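Local coordinates for AlkZ (Streptomyces sahachiroi, PDB 5UUJ), which belongs to the AlkZ-like family of DNA glycosylases, proteins assigned to the helix-turn-helix clan, at residues 29-34 against 67-73; 135-140 against 179-185; 224-228 against 241-245. One frame throughout, in Å; residues are numbered along the deposited sequence.

Contact 1. Residues 29-34 against 67-73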
loop_
_atom_site.group_PDB
_atom_site.type_symbol
_atom_site.label_atom_id
_atom_site.label_comp_id
_atom_site.label_asym_id
_atom_site.label_seq_id
_atom_site.Cartn_x
_atom_site.Cartn_y
_atom_site.Cartn_z
ATOM N N SER A 29 -11.475 10.841 6.608
ATOM C CA SER A 29 -11.985 9.524 6.965
ATOM C C SER A 29 -10.940 8.471 6.610
ATOM O O SER A 29 -9.977 8.761 5.896
ATOM C CB SER A 29 -13.297 9.238 6.239
ATOM O OG SER A 29 -13.077 9.066 4.851
ATOM N N ALA A 30 -11.124 7.253 7.108
ATOM C CA ALA A 30 -10.219 6.161 6.765
ATOM C C ALA A 30 -10.249 5.904 5.259
ATOM O O ALA A 30 -9.222 5.590 4.657
ATOM C CB ALA A 30 -10.582 4.901 7.531
ATOM N N SER A 31 -11.427 6.045 4.657
ATOM C CA SER A 31 -11.577 5.872 3.213
ATOM C C SER A 31 -10.826 6.955 2.448
ATOM O O SER A 31 -10.229 6.678 1.409
ATOM C CB SER A 31 -13.054 5.885 2.813
ATOM O OG SER A 31 -13.712 4.722 3.281
ATOM N N ASP A 32 -10.864 8.185 2.956
ATOM C CA ASP A 32 -10.120 9.288 2.346
ATOM C C ASP A 32 -8.621 9.007 2.337
ATOM O O ASP A 32 -7.947 9.251 1.336
ATOM C CB ASP A 32 -10.384 10.606 3.083
ATOM C CG ASP A 32 -11.794 11.126 2.876
ATOM O OD1 ASP A 32 -12.436 10.743 1.876
ATOM O OD2 ASP A 32 -12.256 11.927 3.715
ATOM N N VAL A 33 -8.105 8.496 3.451
ATOM C CA VAL A 33 -6.683 8.192 3.563
ATOM C C VAL A 33 -6.288 7.037 2.638
ATOM O O VAL A 33 -5.336 7.149 1.863
ATOM C CB VAL A 33 -6.295 7.843 5.017
ATOM C CG1 VAL A 33 -4.839 7.385 5.101
ATOM C CG2 VAL A 33 -6.517 9.040 5.915
ATOM N N VAL A 34 -7.019 5.930 2.724
ATOM C CA VAL A 34 -6.722 4.760 1.906
ATOM C C VAL A 34 -6.816 5.105 0.424
ATOM O O VAL A 34 -5.966 4.695 -0.370
ATOM C CB VAL A 34 -7.674 3.591 2.236
ATOM C CG1 VAL A 34 -7.515 2.443 1.236
ATOM C CG2 VAL A 34 -7.413 3.093 3.641
ATOM N N GLU A 67 -15.120 1.404 9.134
ATOM C CA GLU A 67 -15.329 1.560 7.701
ATOM C C GLU A 67 -15.118 0.238 6.956
ATOM O O GLU A 67 -15.623 0.057 5.849
ATOM C CB GLU A 67 -14.417 2.668 7.162
ATOM C CG GLU A 67 -14.881 4.055 7.624
ATOM C CD GLU A 67 -14.064 5.205 7.069
ATOM O OE1 GLU A 67 -13.951 5.322 5.830
ATOM O OE2 GLU A 67 -13.549 6.007 7.881
ATOM N N VAL A 68 -14.396 -0.692 7.573
ATOM C CA VAL A 68 -14.329 -2.059 7.065
ATOM C C VAL A 68 -15.664 -2.739 7.353
ATOM O O VAL A 68 -16.179 -3.494 6.527
ATOM C CB VAL A 68 -13.160 -2.858 7.702
ATOM C CG1 VAL A 68 -13.319 -4.364 7.481
ATOM C CG2 VAL A 68 -11.824 -2.387 7.138
ATOM N N ALA A 69 -16.230 -2.446 8.520
ATOM C CA ALA A 69 -17.485 -3.060 8.940
ATOM C C ALA A 69 -18.662 -2.607 8.079
ATOM O O ALA A 69 -19.506 -3.425 7.717
ATOM C CB ALA A 69 -17.760 -2.756 10.405
ATOM N N ASP A 70 -18.724 -1.314 7.754
ATOM C CA ASP A 70 -19.817 -0.802 6.922
ATOM C C ASP A 70 -19.472 -0.912 5.434
ATOM O O ASP A 70 -20.150 -0.333 4.587
ATOM C CB ASP A 70 -20.178 0.652 7.296
ATOM C CG ASP A 70 -19.040 1.647 7.065
ATOM O OD1 ASP A 70 -18.230 1.465 6.131
ATOM O OD2 ASP A 70 -18.974 2.643 7.821
ATOM N N LEU A 71 -18.408 -1.655 5.137
ATOM C CA LEU A 71 -18.063 -2.055 3.774
ATOM C C LEU A 71 -17.706 -0.880 2.866
ATOM O O LEU A 71 -17.932 -0.936 1.655
ATOM C CB LEU A 71 -19.215 -2.853 3.151
ATOM C CG LEU A 71 -19.692 -4.065 3.958
ATOM C CD1 LEU A 71 -20.924 -4.686 3.317
ATOM C CD2 LEU A 71 -18.584 -5.103 4.104
ATOM N N SER A 72 -17.141 0.176 3.445
ATOM C CA SER A 72 -16.598 1.273 2.647
ATOM C C SER A 72 -15.107 1.038 2.383
ATOM O O SER A 72 -14.476 1.792 1.645
ATOM C CB SER A 72 -16.829 2.626 3.335
ATOM O OG SER A 72 -16.307 2.648 4.649
ATOM N N LEU A 73 -14.559 -0.016 2.986
ATOM C CA LEU A 73 -13.188 -0.445 2.719
ATOM C C LEU A 73 -13.150 -1.949 2.489
ATOM O O LEU A 73 -13.929 -2.689 3.086
ATOM C CB LEU A 73 -12.259 -0.073 3.878
ATOM C CG LEU A 73 -11.861 1.397 4.009
ATOM C CD1 LEU A 73 -11.005 1.594 5.245
ATOM C CD2 LEU A 73 -11.123 1.876 2.775
#

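Contact 2. Residues 135-140 against 179-185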
loop_
_atom_site.group_PDB
_atom_site.type_symbol
_atom_site.label_atom_id
_atom_site.label_comp_id
_atom_site.label_asym_id
_atom_site.label_seq_id
_atom_site.Cartn_x
_atom_site.Cartn_y
_atom_site.Cartn_z
ATOM N N VAL A 135 -19.807 -16.467 2.434
ATOM C CA VAL A 135 -18.598 -16.187 3.200
ATOM C C VAL A 135 -18.012 -17.488 3.749
ATOM O O VAL A 135 -18.683 -18.215 4.479
ATOM C CB VAL A 135 -18.892 -15.213 4.362
ATOM C CG1 VAL A 135 -17.625 -14.904 5.145
ATOM C CG2 VAL A 135 -19.506 -13.928 3.830
ATOM N N LEU A 136 -16.760 -17.772 3.394
ATOM C CA LEU A 136 -16.108 -19.023 3.780
ATOM C C LEU A 136 -14.691 -18.798 4.284
ATOM O O LEU A 136 -13.981 -17.916 3.800
ATOM C CB LEU A 136 -16.063 -19.996 2.599
ATOM C CG LEU A 136 -17.383 -20.433 1.968
ATOM C CD1 LEU A 136 -17.107 -21.282 0.737
ATOM C CD2 LEU A 136 -18.237 -21.198 2.961
ATOM N N THR A 137 -14.279 -19.612 5.249
ATOM C CA THR A 137 -12.883 -19.650 5.663
ATOM C C THR A 137 -12.056 -20.274 4.544
ATOM O O THR A 137 -12.609 -20.771 3.562
ATOM C CB THR A 137 -12.688 -20.460 6.960
ATOM O OG1 THR A 137 -13.022 -21.833 6.725
ATOM C CG2 THR A 137 -13.564 -19.914 8.077
ATOM N N ARG A 138 -10.735 -20.245 4.685
ATOM C CA ARG A 138 -9.857 -20.884 3.712
ATOM C C ARG A 138 -10.180 -22.369 3.601
ATOM O O ARG A 138 -10.381 -22.889 2.505
ATOM C CB ARG A 138 -8.392 -20.692 4.100
ATOM C CG ARG A 138 -7.408 -21.487 3.247
ATOM C CD ARG A 138 -5.978 -21.287 3.724
ATOM N NE ARG A 138 -5.823 -21.652 5.134
ATOM C CZ ARG A 138 -5.477 -22.859 5.575
ATOM N NH1 ARG A 138 -5.230 -23.850 4.726
ATOM N NH2 ARG A 138 -5.372 -23.077 6.879
ATOM N N ASP A 139 -10.231 -23.043 4.745
ATOM C CA ASP A 139 -10.478 -24.478 4.778
ATOM C C ASP A 139 -11.843 -24.829 4.197
ATOM O O ASP A 139 -11.983 -25.822 3.485
ATOM C CB ASP A 139 -10.371 -25.002 6.211
ATOM C CG ASP A 139 -8.954 -24.938 6.751
ATOM O OD1 ASP A 139 -8.005 -25.168 5.969
ATOM O OD2 ASP A 139 -8.791 -24.661 7.958
ATOM N N GLU A 140 -12.847 -24.014 4.501
ATOM C CA GLU A 140 -14.186 -24.238 3.974
ATOM C C GLU A 140 -14.207 -24.088 2.454
ATOM O O GLU A 140 -14.853 -24.872 1.759
ATOM C CB GLU A 140 -15.184 -23.274 4.617
ATOM C CG GLU A 140 -15.556 -23.643 6.043
ATOM C CD GLU A 140 -16.512 -22.651 6.680
ATOM O OE1 GLU A 140 -16.623 -21.514 6.175
ATOM O OE2 GLU A 140 -17.159 -23.012 7.686
ATOM N N PRO A 179 -16.076 -10.467 6.304
ATOM C CA PRO A 179 -15.940 -10.144 7.726
ATOM C C PRO A 179 -15.263 -11.291 8.462
ATOM O O PRO A 179 -15.538 -12.448 8.147
ATOM C CB PRO A 179 -17.391 -9.962 8.196
ATOM C CG PRO A 179 -18.202 -9.806 6.935
ATOM C CD PRO A 179 -17.484 -10.594 5.896
ATOM N N ASN A 180 -14.380 -10.988 9.408
ATOM C CA ASN A 180 -13.748 -12.042 10.189
ATOM C C ASN A 180 -14.789 -12.809 10.985
ATOM O O ASN A 180 -15.701 -12.216 11.561
ATOM C CB ASN A 180 -12.690 -11.469 11.134
ATOM C CG ASN A 180 -11.487 -10.909 10.401
ATOM O OD1 ASN A 180 -11.258 -11.213 9.230
ATOM N ND2 ASN A 180 -10.706 -10.088 11.093
ATOM N N ARG A 181 -14.662 -14.131 10.989
ATOM C CA ARG A 181 -15.473 -14.980 11.849
ATOM C C ARG A 181 -14.668 -15.260 13.110
ATOM O O ARG A 181 -13.815 -16.146 13.129
ATOM C CB ARG A 181 -15.857 -16.279 11.142
ATOM C CG ARG A 181 -16.908 -17.094 11.874
ATOM C CD ARG A 181 -17.080 -18.458 11.235
ATOM N NE ARG A 181 -17.401 -18.361 9.813
ATOM C CZ ARG A 181 -17.294 -19.366 8.949
ATOM N NH1 ARG A 181 -16.862 -20.556 9.353
ATOM N NH2 ARG A 181 -17.610 -19.181 7.675
ATOM N N GLY A 182 -14.933 -14.487 14.158
ATOM C CA GLY A 182 -14.096 -14.513 15.339
ATOM C C GLY A 182 -12.695 -14.066 14.973
ATOM O O GLY A 182 -12.490 -12.927 14.547
ATOM N N ASN A 183 -11.732 -14.972 15.121
ATOM C CA ASN A 183 -10.337 -14.678 14.801
ATOM C C ASN A 183 -9.918 -15.211 13.434
ATOM O O ASN A 183 -8.826 -14.909 12.952
ATOM C CB ASN A 183 -9.425 -15.259 15.881
ATOM C CG ASN A 183 -9.632 -14.602 17.233
ATOM O OD1 ASN A 183 -10.023 -13.435 17.317
ATOM N ND2 ASN A 183 -9.373 -15.349 18.298
ATOM N N LYS A 184 -10.787 -16.001 12.812
ATOM C CA LYS A 184 -10.492 -16.581 11.507
ATOM C C LYS A 184 -10.793 -15.611 10.366
ATOM O O LYS A 184 -11.737 -14.822 10.435
ATOM C CB LYS A 184 -11.285 -17.876 11.311
ATOM C CG LYS A 184 -10.794 -19.036 12.165
ATOM C CD LYS A 184 -11.671 -20.266 12.003
ATOM C CE LYS A 184 -11.132 -21.443 12.799
ATOM N NZ LYS A 184 -12.035 -22.626 12.730
ATOM N N ILE A 185 -9.974 -15.678 9.321
ATOM C CA ILE A 185 -10.193 -14.899 8.109
ATOM C C ILE A 185 -11.179 -15.622 7.198
ATOM O O ILE A 185 -11.175 -16.852 7.122
ATOM C CB ILE A 185 -8.868 -14.654 7.358
ATOM C CG1 ILE A 185 -7.987 -13.698 8.158
ATOM C CG2 ILE A 185 -9.120 -14.073 5.965
ATOM C CD1 ILE A 185 -6.553 -13.639 7.677
HETATM O O HOH W 1 -12.997 -23.048 9.399
#

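Contact 3. Residues 224-228 against 241-245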
loop_
_atom_site.group_PDB
_atom_site.type_symbol
_atom_site.label_atom_id
_atom_site.label_comp_id
_atom_site.label_asym_id
_atom_site.label_seq_id
_atom_site.Cartn_x
_atom_site.Cartn_y
_atom_site.Cartn_z
ATOM N N ILE A 224 9.176 6.241 -14.338
ATOM C CA ILE A 224 8.467 5.035 -14.733
ATOM C C ILE A 224 8.961 3.842 -13.922
ATOM O O ILE A 224 8.165 3.010 -13.488
ATOM C CB ILE A 224 8.642 4.758 -16.239
ATOM C CG1 ILE A 224 7.877 5.814 -17.037
ATOM C CG2 ILE A 224 8.157 3.347 -16.606
ATOM C CD1 ILE A 224 8.097 5.750 -18.529
ATOM N N GLU A 225 10.273 3.767 -13.721
ATOM C CA GLU A 225 10.877 2.667 -12.975
ATOM C C GLU A 225 10.362 2.624 -11.541
ATOM O O GLU A 225 10.028 1.561 -11.016
ATOM C CB GLU A 225 12.403 2.794 -12.974
ATOM C CG GLU A 225 13.115 1.717 -12.166
ATOM C CD GLU A 225 14.625 1.775 -12.302
ATOM O OE1 GLU A 225 15.134 2.705 -12.965
ATOM O OE2 GLU A 225 15.306 0.887 -11.743
ATOM N N THR A 226 10.306 3.793 -10.917
ATOM C CA THR A 226 9.845 3.917 -9.541
ATOM C C THR A 226 8.383 3.501 -9.425
ATOM O O THR A 226 7.992 2.842 -8.460
ATOM C CB THR A 226 10.025 5.357 -9.034
ATOM O OG1 THR A 226 11.424 5.665 -8.983
ATOM C CG2 THR A 226 9.419 5.538 -7.650
ATOM N N PHE A 227 7.581 3.878 -10.416
ATOM C CA PHE A 227 6.170 3.523 -10.429
ATOM C C PHE A 227 5.969 2.010 -10.468
ATOM O O PHE A 227 5.195 1.459 -9.682
ATOM C CB PHE A 227 5.465 4.165 -11.622
ATOM C CG PHE A 227 4.090 3.616 -11.874
ATOM C CD1 PHE A 227 3.018 4.016 -11.096
ATOM C CD2 PHE A 227 3.874 2.693 -12.882
ATOM C CE1 PHE A 227 1.754 3.510 -11.321
ATOM C CE2 PHE A 227 2.609 2.185 -13.114
ATOM C CZ PHE A 227 1.549 2.595 -12.331
ATOM N N ASP A 228 6.670 1.340 -11.378
ATOM C CA ASP A 228 6.474 -0.090 -11.580
ATOM C C ASP A 228 7.140 -0.890 -10.460
ATOM O O ASP A 228 6.770 -2.036 -10.210
ATOM C CB ASP A 228 7.015 -0.519 -12.948
ATOM C CG ASP A 228 6.495 -1.884 -13.387
ATOM O OD1 ASP A 228 5.338 -2.223 -13.059
ATOM O OD2 ASP A 228 7.238 -2.613 -14.073
ATOM N N LEU A 241 4.728 0.147 -20.412
ATOM C CA LEU A 241 4.836 1.287 -19.502
ATOM C C LEU A 241 5.101 2.590 -20.247
ATOM O O LEU A 241 4.552 3.638 -19.902
ATOM C CB LEU A 241 5.952 1.053 -18.490
ATOM C CG LEU A 241 5.687 -0.026 -17.446
ATOM C CD1 LEU A 241 6.985 -0.436 -16.775
ATOM C CD2 LEU A 241 4.684 0.475 -16.422
ATOM N N ARG A 242 5.958 2.518 -21.259
ATOM C CA ARG A 242 6.304 3.687 -22.052
ATOM C C ARG A 242 5.066 4.251 -22.745
ATOM O O ARG A 242 4.865 5.463 -22.779
ATOM C CB ARG A 242 7.377 3.332 -23.084
ATOM C CG ARG A 242 7.745 4.473 -24.020
ATOM C CD ARG A 242 8.742 4.023 -25.075
ATOM N NE ARG A 242 10.100 3.939 -24.543
ATOM C CZ ARG A 242 11.168 3.623 -25.269
ATOM N NH1 ARG A 242 11.045 3.352 -26.561
ATOM N NH2 ARG A 242 12.364 3.576 -24.700
ATOM N N LYS A 243 4.240 3.365 -23.291
ATOM C CA LYS A 243 3.018 3.778 -23.968
ATOM C C LYS A 243 2.019 4.385 -22.984
ATOM O O LYS A 243 1.397 5.406 -23.275
ATOM C CB LYS A 243 2.376 2.593 -24.693
ATOM C CG LYS A 243 1.314 3.000 -25.705
ATOM C CD LYS A 243 -0.020 2.308 -25.451
ATOM C CE LYS A 243 0.060 0.804 -25.675
ATOM N NZ LYS A 243 -1.241 0.136 -25.389
ATOM N N TRP A 244 1.870 3.755 -21.822
ATOM C CA TRP A 244 0.944 4.238 -20.802
ATOM C C TRP A 244 1.242 5.679 -20.414
ATOM O O TRP A 244 0.346 6.523 -20.397
ATOM C CB TRP A 244 1.005 3.353 -19.558
ATOM C CG TRP A 244 0.346 2.023 -19.719
ATOM C CD1 TRP A 244 -0.464 1.622 -20.743
ATOM C CD2 TRP A 244 0.442 0.911 -18.824
ATOM N NE1 TRP A 244 -0.881 0.330 -20.536
ATOM C CE2 TRP A 244 -0.337 -0.130 -19.365
ATOM C CE3 TRP A 244 1.110 0.696 -17.614
ATOM C CZ2 TRP A 244 -0.464 -1.368 -18.740
ATOM C CZ3 TRP A 244 0.983 -0.535 -16.996
ATOM C CH2 TRP A 244 0.203 -1.552 -17.560
ATOM N N PHE A 245 2.502 5.954 -20.097
ATOM C CA PHE A 245 2.916 7.296 -19.717
ATOM C C PHE A 245 2.883 8.244 -20.911
ATOM O O PHE A 245 2.499 9.405 -20.778
ATOM C CB PHE A 245 4.314 7.267 -19.100
ATOM C CG PHE A 245 4.324 6.869 -17.653
ATOM C CD1 PHE A 245 4.063 5.563 -17.279
ATOM C CD2 PHE A 245 4.590 7.803 -16.666
ATOM C CE1 PHE A 245 4.066 5.195 -15.949
ATOM C CE2 PHE A 245 4.596 7.438 -15.330
ATOM C CZ PHE A 245 4.330 6.135 -14.973
#

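Contact 1. Residues 29-34 against 67-73
Glu67 sets its carboxylate against the first turn of helix 30-36, and three hydrogen bonds carry the polar part of the contact. Its OE2 accepts the amide of Ala30 on the syn side, Ala30 N to Glu67 OE2 being 2.8 Å. OE1 has two donors. Ser31 N comes from above the carboxylate plane, 2.9 Å from Glu67 OE1, whereas Ser31 OG meets the same oxygen nearly in line with its C-O bond, at 2.6 Å. Both amide bonds are bent (141° and 137° at the hydrogen). The hydroxyl of Ser31 stands beside its own backbone N (chi1 -69°), which makes the two donors converge on one oxygen.

Capping bonds complete this helix start. Ser29 and Asp32 form a capping box, Asp32 N lying 3.0 Å from Ser29 OG and Ser29 N 3.2 Å from Asp32 OD2, and the amides of residues 30 to 32 are therefore all engaged by side-chain oxygens. The N-terminal end of helix 30-36 would probably stabilise the negative charge of Glu67. In the partner segment, helix 62-69 ends in a Schellman motif: Leu71 has positive phi, Ser72 N lies 2.8 Å from Glu67 O, and Leu71 N bonds Val68 O weakly.

That reversal brings Leu73 against helix 30-36 for the apolar part. Its CD1 reaches Ala30 CB at 4.0 Å, while CD2 touches CB and both methyls of Val34, the nearest being Val34 CB at 3.9 Å.

Around this joint, Val52 of helix 45-53 packs on Ala30, Leu85 of strand 83-86 touches Val34 and Val68, and helix 190-194 meets Leu71.

Contact 2. Residues 135-140 against 179-185
The guanidinium of Arg181 carries the CG2 methyl of Thr137 over one face, 3.5 Å above the plane and offset toward the rim. At its edge, near the plane, lie the carboxylate of Glu140 and the carbonyl oxygen of Val135. Arg181 grips Glu140 in a two-pronged, end-on salt bridge: Arg181 NH2 to Glu140 OE1 is 2.9 Å, and Arg181 NH1 to Glu140 OE2 is 3.0 Å. Both oxygens stay close to the guanidinium plane, yet the two flat groups are turned 48° against each other. In consequence NH2 meets OE1 on its syn side, while NH1 approaches OE2 from above the carboxylate plane.

Glu140 OE1 has a second donor, since Thr137 N reaches it on the anti side at 3.2 Å. The return bond, Glu140 N to Thr137 OG1 at 3.1 Å, completes a capping box at the start of helix 138-146. Glu140, the far partner of that box, thus also holds the arginine, and OE1 is shared between Thr137 N and Arg181 NH2. Thr137 OG1 sits between its own N and carbonyl carbon (chi1 65°), which directs CG2 to the arginine. A water 2.9 Å from Thr137 OG1 links weakly to Lys184 NZ.

Backbone and apolar contacts are slighter: Thr137 CA makes a CH...O contact with Ile185 O at 3.6 Å, and Val135 CG1 faces Pro179 CD at 4.4 Å.

Arg181 to Lys184 form a type II' turn, with Gly182 at positive phi, in the hairpin connection between strands 176-177 and 186-188. Strand 136-137 lies antiparallel to 186-188, where Leu136 shares backbone bonds with Phe187, so the contact lies on the surface beside the outermost, weakly bonded strand 136-137.

Contact 3. Residues 224-228 against 241-245
Ile224 is the main bump on helix 224-228, and it fits between Leu241 and Phe245, which lie one turn apart on helix 241-245. Its two branches divide the work. CG1, beside the backbone N, stands over the centre of the Phe245 ring, 3.7 Å from the centroid and 8° off the normal, a CH-pi contact. CG2, anti to that N, rests against Leu241 CB at 3.7 Å.

Ile224 covers one face of the Phe245 ring, and the ring's edge is directed at the face of Phe227. The two rings make an edge-to-face pair with centroids 5.6 Å apart and planes at 73°. Phe245 CE1 comes within 4.0 Å of Phe227 CD2, while CZ sits near Phe227 CB and CG. Leu241 fills the remaining hollow with its forked end: CD2 approaches the edge of the Phe227 ring, 4.3 Å from Phe227 CD2, and CD1 sits over the face of the Asp228 carboxylate, 3.5 Å from Asp228 OD2. Both oxygens of Asp228 have hydrogen bonds outside the two segments, OD1 with Thr236 OG1 and Ser232 OG.

The axes of the two segments approach to 11.2 Å and cross at 107°, so these side chains must bridge a wide, steep crossing. Helix 204-219 backs the cluster, through Tyr215 and Val211 on Phe227 and Ile212 on Phe245. Helices 204-219, 224-232 and 238-248, followed by strands 252-257 and 260-265, are consistent with a winged helix-turn-helix arrangement in which this contact lies in the hydrophobic core.

Overall arrangement
The three contacts follow one another along the chain, each closing before the next opens. Contacts 1 and 2 are neighbours, their centres 20 Å apart and their nearest atoms about 6 Å. They are joined indirectly: strand 186-188, the sheet partner in contact 2, runs on toward helix 190-194, which touches Leu71 of contact 1. Contact 3 lies across the chain's centre from both, 29 Å from contact 1 and 37 Å from contact 2 between centres. Helix 91-100, which follows strand 83-86 beside contact 1, reaches Trp244 of contact 3. Contacts 1 and 2 centre on glutamates at capped helix starts (contact 1 adding an apolar half), contact 3 on a buried apolar crossing; each ties separate chain parts.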